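Local structure of putative branched-chain amino acid ABC transporter (Rhodospirillum rubrum ATCC 11170, 3HUT) at residues A[73-86]-A[97-109]. The protein probably binds a branched-chain amino acid or a related small ligand outside the cytoplasm and delivers it to an ABC transporter. Numbering follows the deposited sequence.
Sequences VVGVLGDFSSTVSM and MPQLSPTAAHPDY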
# COMPACT_ATOMS: atom_id res chain seq x y z
N VAL A 73 8.52 -25.94 -4.12
CA VAL A 73 8.07 -24.56 -4.05
C VAL A 73 6.85 -24.37 -4.95
O VAL A 73 6.97 -24.40 -6.17
CB VAL A 73 9.19 -23.60 -4.48
CG1 VAL A 73 8.71 -22.16 -4.37
CG2 VAL A 73 10.44 -23.83 -3.63
N VAL A 74 5.69 -24.16 -4.35
CA VAL A 74 4.47 -24.01 -5.13
C VAL A 74 4.07 -22.56 -5.37
O VAL A 74 3.18 -22.27 -6.18
CB VAL A 74 3.29 -24.75 -4.47
CG1 VAL A 74 3.58 -26.24 -4.44
CG2 VAL A 74 3.07 -24.23 -3.05
N GLY A 75 4.72 -21.64 -4.66
CA GLY A 75 4.41 -20.24 -4.81
C GLY A 75 5.54 -19.42 -4.25
O GLY A 75 6.30 -19.89 -3.41
N VAL A 76 5.67 -18.18 -4.70
CA VAL A 76 6.73 -17.32 -4.21
C VAL A 76 6.19 -15.99 -3.70
O VAL A 76 5.43 -15.32 -4.41
CB VAL A 76 7.77 -17.01 -5.32
CG1 VAL A 76 8.77 -15.96 -4.84
CG2 VAL A 76 8.50 -18.29 -5.72
N LEU A 77 6.56 -15.62 -2.48
CA LEU A 77 6.17 -14.33 -1.91
C LEU A 77 7.28 -13.51 -2.50
O LEU A 77 8.45 -13.86 -2.38
CB LEU A 77 6.23 -14.38 -0.40
CG LEU A 77 4.98 -15.13 0.05
CD1 LEU A 77 5.15 -15.63 1.45
CD2 LEU A 77 3.78 -14.18 -0.08
N GLY A 78 6.95 -12.39 -3.12
CA GLY A 78 8.01 -11.75 -3.83
C GLY A 78 8.48 -10.34 -3.97
O GLY A 78 8.01 -9.55 -4.76
N ASP A 79 9.56 -10.10 -3.26
CA ASP A 79 10.25 -8.84 -3.29
C ASP A 79 9.66 -7.48 -3.13
O ASP A 79 8.56 -7.14 -3.54
CB ASP A 79 11.19 -8.83 -4.49
CG ASP A 79 12.65 -9.04 -4.08
OD1 ASP A 79 13.12 -8.22 -3.26
OD2 ASP A 79 13.32 -9.99 -4.55
N PHE A 80 10.50 -6.70 -2.48
CA PHE A 80 10.27 -5.35 -2.10
C PHE A 80 10.02 -4.31 -3.20
O PHE A 80 8.96 -3.70 -3.26
CB PHE A 80 11.45 -4.94 -1.26
CG PHE A 80 11.41 -3.57 -0.85
CD1 PHE A 80 10.44 -3.16 0.04
CD2 PHE A 80 12.28 -2.64 -1.40
CE1 PHE A 80 10.31 -1.84 0.38
CE2 PHE A 80 12.16 -1.31 -1.08
CZ PHE A 80 11.18 -0.91 -0.18
N SER A 81 11.01 -4.09 -4.06
CA SER A 81 10.88 -3.10 -5.11
C SER A 81 10.15 -3.61 -6.34
O SER A 81 10.13 -4.81 -6.62
CB SER A 81 12.26 -2.58 -5.55
OG SER A 81 12.97 -3.60 -6.23
N SER A 82 9.55 -2.68 -7.08
CA SER A 82 8.84 -3.04 -8.30
C SER A 82 9.84 -3.56 -9.32
O SER A 82 9.61 -4.58 -9.97
CB SER A 82 8.09 -1.82 -8.85
OG SER A 82 6.92 -1.56 -8.08
N THR A 83 10.96 -2.86 -9.46
CA THR A 83 11.99 -3.25 -10.42
C THR A 83 12.48 -4.68 -10.23
O THR A 83 12.57 -5.45 -11.18
CB THR A 83 13.22 -2.32 -10.34
OG1 THR A 83 12.84 -0.99 -10.69
CG2 THR A 83 14.30 -2.79 -11.31
N VAL A 84 12.80 -5.04 -8.99
CA VAL A 84 13.28 -6.38 -8.71
C VAL A 84 12.15 -7.40 -8.82
O VAL A 84 12.35 -8.51 -9.31
CB VAL A 84 13.94 -6.45 -7.32
CG1 VAL A 84 14.37 -7.86 -7.00
CG2 VAL A 84 15.15 -5.51 -7.29
N SER A 85 10.96 -7.02 -8.38
CA SER A 85 9.82 -7.92 -8.45
C SER A 85 9.52 -8.26 -9.91
O SER A 85 9.18 -9.39 -10.24
CB SER A 85 8.59 -7.29 -7.80
OG SER A 85 8.80 -7.12 -6.41
N MSE A 86 9.68 -7.27 -10.78
CA MSE A 86 9.42 -7.48 -12.20
C MSE A 86 10.51 -8.34 -12.85
O MSE A 86 10.21 -9.20 -13.68
CB MSE A 86 9.29 -6.13 -12.90
CG MSE A 86 8.07 -5.35 -12.44
SE MSE A 86 7.94 -3.58 -13.20
CE MSE A 86 7.47 -4.06 -15.01
N MSE A 97 4.85 -19.89 -12.20
CA MSE A 97 4.97 -19.82 -10.74
C MSE A 97 4.19 -18.61 -10.26
O MSE A 97 4.45 -17.50 -10.70
CB MSE A 97 6.44 -19.66 -10.34
CG MSE A 97 6.67 -19.44 -8.85
SE MSE A 97 6.43 -21.05 -7.79
CE MSE A 97 8.20 -21.83 -8.03
N PRO A 98 3.21 -18.81 -9.37
CA PRO A 98 2.44 -17.67 -8.88
C PRO A 98 3.31 -16.81 -7.95
O PRO A 98 4.00 -17.34 -7.08
CB PRO A 98 1.27 -18.33 -8.14
CG PRO A 98 1.88 -19.59 -7.62
CD PRO A 98 2.71 -20.07 -8.78
N GLN A 99 3.28 -15.50 -8.15
CA GLN A 99 4.10 -14.57 -7.36
C GLN A 99 3.24 -13.51 -6.67
O GLN A 99 2.40 -12.88 -7.30
CB GLN A 99 5.14 -13.89 -8.26
CG GLN A 99 5.84 -12.67 -7.63
CD GLN A 99 6.75 -11.92 -8.61
OE1 GLN A 99 6.56 -11.95 -9.82
NE2 GLN A 99 7.74 -11.23 -8.06
N LEU A 100 3.46 -13.32 -5.37
CA LEU A 100 2.71 -12.30 -4.65
C LEU A 100 3.68 -11.33 -3.99
O LEU A 100 4.35 -11.67 -3.01
CB LEU A 100 1.80 -12.93 -3.58
CG LEU A 100 1.08 -11.94 -2.64
CD1 LEU A 100 0.33 -10.92 -3.46
CD2 LEU A 100 0.13 -12.69 -1.72
N SER A 101 3.78 -10.13 -4.55
CA SER A 101 4.66 -9.11 -3.98
C SER A 101 3.88 -8.28 -2.97
O SER A 101 2.80 -7.78 -3.27
CB SER A 101 5.20 -8.18 -5.06
OG SER A 101 5.89 -7.10 -4.46
N PRO A 102 4.42 -8.13 -1.76
CA PRO A 102 3.66 -7.33 -0.81
C PRO A 102 3.65 -5.83 -1.10
O PRO A 102 2.70 -5.13 -0.76
CB PRO A 102 4.32 -7.67 0.53
CG PRO A 102 5.73 -7.99 0.15
CD PRO A 102 5.58 -8.77 -1.13
N THR A 103 4.69 -5.35 -1.79
CA THR A 103 4.80 -3.92 -2.04
C THR A 103 5.08 -3.42 -3.47
O THR A 103 5.18 -2.22 -3.68
CB THR A 103 5.87 -3.34 -1.11
OG1 THR A 103 7.08 -4.10 -1.26
CG2 THR A 103 5.41 -3.43 0.34
N ALA A 104 5.22 -4.31 -4.45
CA ALA A 104 5.46 -3.85 -5.82
C ALA A 104 4.20 -3.12 -6.31
O ALA A 104 3.24 -3.74 -6.75
CB ALA A 104 5.79 -5.03 -6.73
N ALA A 105 4.23 -1.79 -6.24
CA ALA A 105 3.09 -0.96 -6.61
C ALA A 105 3.08 -0.36 -8.01
O ALA A 105 2.10 0.27 -8.41
CB ALA A 105 2.92 0.17 -5.58
N HIS A 106 4.15 -0.54 -8.77
CA HIS A 106 4.20 0.03 -10.11
C HIS A 106 3.15 -0.57 -11.04
O HIS A 106 2.98 -1.78 -11.11
CB HIS A 106 5.59 -0.17 -10.72
CG HIS A 106 5.81 0.58 -11.99
ND1 HIS A 106 5.17 0.25 -13.17
CD2 HIS A 106 6.54 1.68 -12.26
CE1 HIS A 106 5.50 1.12 -14.10
NE2 HIS A 106 6.34 2.00 -13.58
N PRO A 107 2.41 0.28 -11.76
CA PRO A 107 1.37 -0.19 -12.68
C PRO A 107 1.79 -1.36 -13.57
O PRO A 107 1.04 -2.32 -13.74
CB PRO A 107 1.04 1.06 -13.49
CG PRO A 107 1.20 2.15 -12.48
CD PRO A 107 2.49 1.75 -11.78
N ASP A 108 2.99 -1.28 -14.14
CA ASP A 108 3.49 -2.31 -15.05
C ASP A 108 3.77 -3.69 -14.46
O ASP A 108 3.81 -4.68 -15.19
CB ASP A 108 4.75 -1.83 -15.76
CG ASP A 108 4.49 -0.63 -16.66
OD1 ASP A 108 3.31 -0.33 -16.92
OD2 ASP A 108 5.47 -0.00 -17.10
N TYR A 109 3.98 -3.76 -13.15
CA TYR A 109 4.26 -5.05 -12.53
C TYR A 109 3.13 -6.06 -12.72
O TYR A 109 3.37 -7.23 -13.03
CB TYR A 109 4.53 -4.86 -11.03
CG TYR A 109 4.43 -6.14 -10.25
CD1 TYR A 109 5.46 -7.08 -10.28
CD2 TYR A 109 3.29 -6.43 -9.50
CE1 TYR A 109 5.35 -8.29 -9.58
CE2 TYR A 109 3.17 -7.63 -8.81
CZ TYR A 109 4.21 -8.55 -8.85
OH TYR A 109 4.07 -9.74 -8.17
O HOH W 1 8.39 -1.05 -3.59
O HOH W 2 6.70 -0.11 -5.84
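M86, a selenomethionine, meets the ring of Y109 at its edge, CG lying in the ring plane 3.8 Å from CD1, while A104 CB, from the same segment as the tyrosine, sits over the centre of one face. S85 CB approaches CE1 of this ring obliquely, and the phenol OH bonds to F117 O. P107 CD covers one face of the H106 imidazole near its rim; at the edge, D108 N donates to ND1 in the ring plane. The bend at chi3 (72°) brings M86 CE to within 3.6 Å of D108 CB. The F80 ring stacks on Y20.

The carboxamide of Q99 is flat as well. With CG anti to the backbone N and the chain extended beyond it, NE2 reaches S85 O at 3.2 Å, the acceptor lying in the amide plane, while OE1 is held by Q116. Replacing Q99 by alanine is likely to leave S85 O without this donor and Q116 NE2 without its acceptor, opening a gap between strand and helix.

Strands 73-78 and 99-101 run parallel, joined by V76 N to P98 O, L100 N to V76 O and G78 N to L100 O. At the C-terminal end of the strand pair, S101 OG donates to D79 O (2.8 Å) and accepts from A104 N in an ST motif; T103 OG1 gives its proton to F80 O (2.8 Å), on a lone pair in the carbonyl plane. H106 N reaches S82 OG at 3.0 Å.

This beta-alpha-beta unit, with helix 82-95 as its crossover, belongs to one lobe of the periplasmic-binding-protein fold; S101 and T103 hydroxyls link strand end and following loop to D79 and F80 carbonyls, S82 OG takes the H106 N-H, and Q99 ties strand to helix.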